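Local coordinates for protein glucose-6-phosphate 1-dehydrogenase (Kluyveromyces lactis, PDB 7E6I) that probably catalyses the rate-limiting first step of the oxidative pentose phosphate pathway, oxidising glucose 6-phosphate to 6-phosphogluconolactone and reducing NADP(+) to NADPH, at residues Gly15-Leu20 with Gly46-Lys51; Thr42-Tyr47 with Ser82-His87. All blocks are in the same frame, centred on the assembly; numbering follows the deposited sequence.

Interaction 1. Residues Gly15-Leu20 with Gly46-Lys51; sequences GASGDL and GYARSK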
ATOM      1  N   GLY A  15      -3.473  -4.350  20.377  1.00 41.65           N
ATOM      2  CA  GLY A  15      -3.818  -5.554  19.652  1.00 41.00           C
ATOM      3  C   GLY A  15      -2.668  -6.527  19.564  1.00 43.46           C
ATOM      4  O   GLY A  15      -2.583  -7.294  18.601  1.00 44.58           O
ATOM      5  N   ALA A  16      -1.773  -6.519  20.554  1.00 43.30           N
ATOM      6  CA  ALA A  16      -0.480  -7.181  20.409  1.00 44.39           C
ATOM      7  C   ALA A  16      -0.585  -8.685  20.198  1.00 44.58           C
ATOM      8  O   ALA A  16       0.356  -9.289  19.676  1.00 45.62           O
ATOM      9  CB  ALA A  16       0.385  -6.896  21.630  1.00 46.83           C
ATOM     10  N   SER A  17      -1.689  -9.301  20.588  1.00 45.24           N
ATOM     11  CA  SER A  17      -1.851 -10.743  20.478  1.00 50.04           C
ATOM     12  C   SER A  17      -2.354 -11.189  19.111  1.00 51.05           C
ATOM     13  O   SER A  17      -2.377 -12.393  18.833  1.00 56.09           O
ATOM     14  CB  SER A  17      -2.814 -11.230  21.563  1.00 52.51           C
ATOM     15  OG  SER A  17      -4.051 -10.533  21.459  1.00 55.07           O
ATOM     16  N   GLY A  18      -2.754 -10.260  18.260  1.00 47.08           N
ATOM     17  CA  GLY A  18      -3.348 -10.619  16.995  1.00 47.20           C
ATOM     18  C   GLY A  18      -2.334 -10.981  15.932  1.00 49.37           C
ATOM     19  O   GLY A  18      -1.123 -10.832  16.092  1.00 48.25           O
ATOM     20  N   ASP A  19      -2.868 -11.451  14.806  1.00 51.54           N
ATOM     21  CA  ASP A  19      -2.022 -11.952  13.730  1.00 52.06           C
ATOM     22  C   ASP A  19      -1.144 -10.854  13.158  1.00 48.07           C
ATOM     23  O   ASP A  19       0.063 -11.049  12.955  1.00 48.39           O
ATOM     24  CB  ASP A  19      -2.886 -12.562  12.630  1.00 54.51           C
ATOM     25  CG  ASP A  19      -3.036 -14.052  12.785  1.00 62.10           C
ATOM     26  OD1 ASP A  19      -2.587 -14.584  13.829  1.00 60.89           O
ATOM     27  OD2 ASP A  19      -3.598 -14.687  11.866  1.00 69.18           O
ATOM     28  N   LEU A  20      -1.740  -9.694  12.874  1.00 45.40           N
ATOM     29  CA  LEU A  20      -0.971  -8.597  12.300  1.00 43.66           C
ATOM     30  C   LEU A  20       0.198  -8.222  13.197  1.00 42.06           C
ATOM     31  O   LEU A  20       1.322  -8.029  12.719  1.00 41.20           O
ATOM     32  CB  LEU A  20      -1.873  -7.392  12.073  1.00 41.48           C
ATOM     33  CG  LEU A  20      -1.098  -6.186  11.568  1.00 41.71           C
ATOM     34  CD1 LEU A  20      -0.625  -6.435  10.141  1.00 37.96           C
ATOM     35  CD2 LEU A  20      -1.953  -4.945  11.671  1.00 42.38           C
ATOM     36  N   GLY A  46       3.457  -4.442  24.448  1.00 48.06           N
ATOM     37  CA  GLY A  46       2.315  -5.011  23.775  1.00 47.73           C
ATOM     38  C   GLY A  46       1.108  -5.023  24.691  1.00 50.20           C
ATOM     39  O   GLY A  46       1.163  -5.567  25.790  1.00 56.38           O
ATOM     40  N   TYR A  47       0.012  -4.433  24.221  1.00 47.72           N
ATOM     41  CA  TYR A  47      -1.228  -4.311  24.979  1.00 47.94           C
ATOM     42  C   TYR A  47      -2.344  -5.050  24.249  1.00 49.59           C
ATOM     43  O   TYR A  47      -2.498  -4.899  23.032  1.00 48.12           O
ATOM     44  CB  TYR A  47      -1.585  -2.822  25.168  1.00 44.75           C
ATOM     45  CG  TYR A  47      -2.798  -2.483  26.022  1.00 47.09           C
ATOM     46  CD1 TYR A  47      -4.085  -2.786  25.600  1.00 48.22           C
ATOM     47  CD2 TYR A  47      -2.654  -1.802  27.225  1.00 49.26           C
ATOM     48  CE1 TYR A  47      -5.188  -2.455  26.372  1.00 49.19           C
ATOM     49  CE2 TYR A  47      -3.751  -1.467  28.000  1.00 49.01           C
ATOM     50  CZ  TYR A  47      -5.013  -1.793  27.571  1.00 49.29           C
ATOM     51  OH  TYR A  47      -6.105  -1.462  28.346  1.00 49.49           O
ATOM     52  N   ALA A  48      -3.117  -5.847  24.996  1.00 50.71           N
ATOM     53  CA  ALA A  48      -4.310  -6.533  24.492  1.00 51.64           C
ATOM     54  C   ALA A  48      -5.141  -7.012  25.686  1.00 52.97           C
ATOM     55  O   ALA A  48      -4.715  -6.919  26.841  1.00 54.26           O
ATOM     56  CB  ALA A  48      -3.954  -7.697  23.560  1.00 48.79           C
ATOM     57  N   ARG A  49      -6.349  -7.510  25.392  1.00 52.11           N
ATOM     58  CA  ARG A  49      -7.277  -7.891  26.456  1.00 54.94           C
ATOM     59  C   ARG A  49      -6.855  -9.185  27.141  1.00 53.61           C
ATOM     60  O   ARG A  49      -6.963  -9.299  28.367  1.00 54.51           O
ATOM     61  CB  ARG A  49      -8.703  -8.021  25.908  1.00 57.33           C
ATOM     62  CG  ARG A  49      -9.118  -6.898  24.937  1.00 56.86           C
ATOM     63  CD  ARG A  49      -9.956  -7.365  23.714  1.00 58.33           C
ATOM     64  NE  ARG A  49      -9.485  -8.591  23.066  1.00 68.38           N
ATOM     65  CZ  ARG A  49      -8.425  -8.708  22.252  1.00 67.76           C
ATOM     66  NH1 ARG A  49      -7.654  -7.651  21.982  1.00 54.91           N
ATOM     67  NH2 ARG A  49      -8.086  -9.870  21.732  1.00 71.62           N
ATOM     68  N   SER A  50      -6.380 -10.168  26.376  1.00 55.86           N
ATOM     69  CA  SER A  50      -5.999 -11.454  26.948  1.00 56.37           C
ATOM     70  C   SER A  50      -4.914 -11.272  28.000  1.00 57.55           C
ATOM     71  O   SER A  50      -4.201 -10.270  28.041  1.00 58.68           O
ATOM     72  CB  SER A  50      -5.472 -12.416  25.884  1.00 58.64           C
ATOM     73  OG  SER A  50      -6.474 -12.786  24.960  1.00 64.72           O
ATOM     74  N   LYS A  51      -4.756 -12.299  28.822  1.00 59.46           N
ATOM     75  CA  LYS A  51      -4.001 -12.181  30.057  1.00 59.05           C
ATOM     76  C   LYS A  51      -2.666 -12.901  29.986  1.00 58.26           C
ATOM     77  O   LYS A  51      -2.374 -13.743  30.836  1.00 58.85           O
ATOM     78  CB  LYS A  51      -4.836 -12.744  31.206  1.00 59.75           C
ATOM     79  CG  LYS A  51      -4.843 -11.931  32.476  1.00 59.43           C
ATOM     80  CD  LYS A  51      -6.255 -11.884  33.056  1.00 65.62           C
ATOM     81  CE  LYS A  51      -6.268 -11.339  34.481  1.00 66.40           C
ATOM     82  NZ  LYS A  51      -5.975 -12.399  35.505  1.00 68.03           N
TER
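Ser17 OG approaches the Arg49 guanidinium obliquely, 4.1 Å from NH2. The other flat group is the carbonyl of Tyr47, approached from above its plane: Ala16 N lies 3.0 Å from Tyr47 O and 44° out of that plane, yet its N-H points almost straight at the oxygen (173°). Gly15 N also reaches Tyr47 O, at 2.9 Å, but in a weak, strongly bent bond. Two successive N-H groups thus share one acceptor. Gly15 has a positive phi, which favours glycine, and begins a type I turn to Gly18, closed by the bond from Gly18 N to Gly15 O.

Close van der Waals contacts flank these bonds. The methyl of Ala16 sits 3.4 Å from Gly46 CA, so tight that a beta carbon on Gly46 would clash with it. One residue further, Ala48 CB approaches Ser17 OG to 3.5 Å, while Ser17 chi1 of 56° sets that oxygen between its own backbone N and carbonyl carbon. The Tyr47 side chain leaves in the other direction, its ring meeting Phe14 and its hydroxyl bonded to Pro90 O.

The segment 15-20 is consistent with the phosphate-binding turn of a Rossmann beta-alpha-beta unit, where the chain leaves strand 10-14 for helix 19-34, with Gly18 as N-cap residue, and is tied to the end of strand 43-48. Residues 15-20 and Arg49 probably bind NADP(+), as in relatives. The N-H...O hydrogen bond from Ala16, with weak help from Gly15, ties the turn to the strand, and the positive guanidinium beside Ser17 would probably make this edge attractive to the negative phosphates of the cofactor.

Interaction 2. Residues Thr42-Tyr47 with Ser82-His87; sequences TKIIGY and SMVSYH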
ATOM      1  N   THR A  42      14.782   1.646  23.681  1.00 51.25           N
ATOM      2  CA  THR A  42      13.388   1.756  23.285  1.00 49.41           C
ATOM      3  C   THR A  42      12.566   0.783  24.109  1.00 47.28           C
ATOM      4  O   THR A  42      12.904  -0.403  24.185  1.00 49.35           O
ATOM      5  CB  THR A  42      13.224   1.434  21.796  1.00 50.81           C
ATOM      6  OG1 THR A  42      13.859   2.446  21.002  1.00 51.99           O
ATOM      7  CG2 THR A  42      11.748   1.347  21.423  1.00 46.06           C
ATOM      8  N   LYS A  43      11.478   1.264  24.709  1.00 48.90           N
ATOM      9  CA  LYS A  43      10.593   0.381  25.461  1.00 51.34           C
ATOM     10  C   LYS A  43       9.436  -0.076  24.575  1.00 48.86           C
ATOM     11  O   LYS A  43       8.606   0.736  24.154  1.00 47.22           O
ATOM     12  CB  LYS A  43      10.073   1.057  26.730  1.00 50.46           C
ATOM     13  CG  LYS A  43       9.403   0.068  27.682  1.00 53.23           C
ATOM     14  CD  LYS A  43       9.458   0.512  29.143  1.00 56.85           C
ATOM     15  CE  LYS A  43       8.939  -0.577  30.066  1.00 51.28           C
ATOM     16  NZ  LYS A  43       8.603  -1.815  29.297  1.00 57.80           N
ATOM     17  N   ILE A  44       9.370  -1.376  24.307  1.00 46.10           N
ATOM     18  CA  ILE A  44       8.328  -1.950  23.463  1.00 48.79           C
ATOM     19  C   ILE A  44       7.308  -2.648  24.350  1.00 49.93           C
ATOM     20  O   ILE A  44       7.644  -3.603  25.062  1.00 52.49           O
ATOM     21  CB  ILE A  44       8.917  -2.919  22.429  1.00 47.45           C
ATOM     22  CG1 ILE A  44      10.062  -2.241  21.683  1.00 48.67           C
ATOM     23  CG2 ILE A  44       7.865  -3.328  21.446  1.00 45.96           C
ATOM     24  CD1 ILE A  44      10.617  -3.063  20.561  1.00 44.96           C
ATOM     25  N   ILE A  45       6.059  -2.185  24.291  1.00 48.49           N
ATOM     26  CA  ILE A  45       4.969  -2.670  25.140  1.00 48.35           C
ATOM     27  C   ILE A  45       3.835  -3.185  24.257  1.00 48.81           C
ATOM     28  O   ILE A  45       3.281  -2.426  23.445  1.00 45.58           O
ATOM     29  CB  ILE A  45       4.434  -1.572  26.067  1.00 44.87           C
ATOM     30  CG1 ILE A  45       5.534  -0.988  26.947  1.00 46.65           C
ATOM     31  CG2 ILE A  45       3.308  -2.111  26.906  1.00 46.58           C
ATOM     32  CD1 ILE A  45       5.064   0.215  27.731  1.00 42.91           C
ATOM     33  N   GLY A  46       3.457  -4.442  24.448  1.00 48.06           N
ATOM     34  CA  GLY A  46       2.315  -5.011  23.775  1.00 47.73           C
ATOM     35  C   GLY A  46       1.108  -5.023  24.691  1.00 50.20           C
ATOM     36  O   GLY A  46       1.163  -5.567  25.790  1.00 56.38           O
ATOM     37  N   TYR A  47       0.012  -4.433  24.221  1.00 47.72           N
ATOM     38  CA  TYR A  47      -1.228  -4.311  24.979  1.00 47.94           C
ATOM     39  C   TYR A  47      -2.344  -5.050  24.249  1.00 49.59           C
ATOM     40  O   TYR A  47      -2.498  -4.899  23.032  1.00 48.12           O
ATOM     41  CB  TYR A  47      -1.585  -2.822  25.168  1.00 44.75           C
ATOM     42  CG  TYR A  47      -2.798  -2.483  26.022  1.00 47.09           C
ATOM     43  CD1 TYR A  47      -4.085  -2.786  25.600  1.00 48.22           C
ATOM     44  CD2 TYR A  47      -2.654  -1.802  27.225  1.00 49.26           C
ATOM     45  CE1 TYR A  47      -5.188  -2.455  26.372  1.00 49.19           C
ATOM     46  CE2 TYR A  47      -3.751  -1.467  28.000  1.00 49.01           C
ATOM     47  CZ  TYR A  47      -5.013  -1.793  27.571  1.00 49.29           C
ATOM     48  OH  TYR A  47      -6.105  -1.462  28.346  1.00 49.49           O
ATOM     49  N   SER A  82      14.098  -9.018  24.947  1.00 56.91           N
ATOM     50  CA  SER A  82      14.249  -8.453  26.281  1.00 56.16           C
ATOM     51  C   SER A  82      13.749  -7.015  26.373  1.00 57.44           C
ATOM     52  O   SER A  82      13.487  -6.539  27.479  1.00 60.05           O
ATOM     53  CB  SER A  82      15.712  -8.520  26.714  1.00 55.07           C
ATOM     54  OG  SER A  82      16.349  -7.273  26.514  1.00 55.75           O
ATOM     55  N   MET A  83      13.619  -6.308  25.251  1.00 58.10           N
ATOM     56  CA  MET A  83      13.031  -4.971  25.259  1.00 56.01           C
ATOM     57  C   MET A  83      11.511  -4.993  25.193  1.00 53.27           C
ATOM     58  O   MET A  83      10.880  -3.947  25.378  1.00 53.89           O
ATOM     59  CB  MET A  83      13.580  -4.148  24.093  1.00 53.65           C
ATOM     60  CG  MET A  83      14.960  -4.579  23.666  1.00 55.51           C
ATOM     61  SD  MET A  83      15.566  -3.706  22.205  1.00 57.52           S
ATOM     62  CE  MET A  83      15.257  -2.008  22.644  1.00 51.54           C
ATOM     63  N   VAL A  84      10.919  -6.154  24.951  1.00 53.72           N
ATOM     64  CA  VAL A  84       9.487  -6.301  24.742  1.00 52.35           C
ATOM     65  C   VAL A  84       8.847  -6.772  26.036  1.00 56.62           C
ATOM     66  O   VAL A  84       9.369  -7.673  26.708  1.00 57.44           O
ATOM     67  CB  VAL A  84       9.213  -7.298  23.605  1.00 50.24           C
ATOM     68  CG1 VAL A  84       7.784  -7.761  23.641  1.00 50.42           C
ATOM     69  CG2 VAL A  84       9.559  -6.675  22.273  1.00 54.56           C
ATOM     70  N   SER A  85       7.716  -6.167  26.389  1.00 56.98           N
ATOM     71  CA  SER A  85       6.940  -6.557  27.555  1.00 55.49           C
ATOM     72  C   SER A  85       5.462  -6.492  27.194  1.00 56.97           C
ATOM     73  O   SER A  85       5.096  -6.032  26.109  1.00 54.61           O
ATOM     74  CB  SER A  85       7.259  -5.666  28.757  1.00 55.17           C
ATOM     75  OG  SER A  85       6.535  -4.455  28.690  1.00 55.26           O
ATOM     76  N   TYR A  86       4.608  -6.958  28.121  1.00 55.16           N
ATOM     77  CA  TYR A  86       3.170  -7.070  27.892  1.00 53.49           C
ATOM     78  C   TYR A  86       2.376  -6.476  29.048  1.00 55.97           C
ATOM     79  O   TYR A  86       2.729  -6.639  30.220  1.00 56.36           O
ATOM     80  CB  TYR A  86       2.742  -8.526  27.693  1.00 55.05           C
ATOM     81  CG  TYR A  86       1.290  -8.705  27.261  1.00 58.45           C
ATOM     82  CD1 TYR A  86       0.965  -8.920  25.924  1.00 55.53           C
ATOM     83  CD2 TYR A  86       0.247  -8.681  28.192  1.00 56.01           C
ATOM     84  CE1 TYR A  86      -0.355  -9.098  25.525  1.00 56.63           C
ATOM     85  CE2 TYR A  86      -1.081  -8.855  27.798  1.00 56.39           C
ATOM     86  CZ  TYR A  86      -1.376  -9.066  26.465  1.00 57.13           C
ATOM     87  OH  TYR A  86      -2.685  -9.240  26.057  1.00 54.65           O
ATOM     88  N   HIS A  87       1.289  -5.791  28.702  1.00 53.85           N
ATOM     89  CA  HIS A  87       0.317  -5.335  29.673  1.00 54.30           C
ATOM     90  C   HIS A  87      -1.059  -5.708  29.158  1.00 56.09           C
ATOM     91  O   HIS A  87      -1.372  -5.461  27.990  1.00 52.27           O
ATOM     92  CB  HIS A  87       0.399  -3.826  29.916  1.00 52.37           C
ATOM     93  CG  HIS A  87      -0.509  -3.357  31.010  1.00 57.11           C
ATOM     94  ND1 HIS A  87      -0.184  -3.466  32.346  1.00 57.25           N
ATOM     95  CD2 HIS A  87      -1.747  -2.812  30.967  1.00 58.12           C
ATOM     96  CE1 HIS A  87      -1.178  -2.995  33.077  1.00 59.69           C
ATOM     97  NE2 HIS A  87      -2.141  -2.595  32.265  1.00 59.04           N
TER
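Strands 43-47 and 84-87 run parallel, their axes 4.6 Å apart at closest and turned by 34°, with Ile44 opposite Val84 and Gly46 opposite Tyr86. Ile44 and Gly46 each donate and accept: Ile44 N bonds Met83 O and Ile44 O takes Ser85 N, then Gly46 N bonds Ser85 O at 2.8 Å and Gly46 O takes His87 N at 2.9 Å.

On one face of the sheet Ile44 CB and Val84 CG2 touch at 3.8 Å, beneath Phe26 of helix 19-34. On the same face the Tyr86 ring covers Gly46 O, which lies 3.3 Å above its plane, offset toward the rim and nearest CD1. On the other face Tyr47 and His87 point the same way, Tyr47 CE2 3.8 Å from His87 CD2 at the imidazole edge, and His87 NE2 bonds Glu99 of helix 94-110. At the start of the pairing, Met83 bends at chi3 to bring CE 3.2 Å from Thr42 O.

The Tyr86 hydroxyl bonds Ser50 O. An alanine at Tyr86 would lack both ring and hydroxyl, and would probably leave Gly46 O uncovered on that side and Ser50 O without this hydrogen-bond partner. Backbone bonds fix the register of this Rossmann sheet edge, while the glycine carbonyl is both bonded to an amide and covered by an aromatic face.

Both interactions belong to one parallel six-stranded sheet in the NADP-binding domain, their centres 11 Å apart. Strand 43-48 serves both and Gly46 and Tyr47 are common to them: interaction 1 joins its C-terminal end to the turn after strand 10-14, interaction 2 pairs residues 44-47 with 84-87 of strand 84-88, the outermost on that side. Along the chain come 15-20, then 42-47 running into 46-51, then 82-87. The two are also connected directly through the Tyr86 hydroxyl, which besides Ser50 O probably bonds Ala48 O, 3.2 Å from Tyr86 OH. The outermost strand is thus linked to the loop that bears Arg49, which probably binds NADP(+).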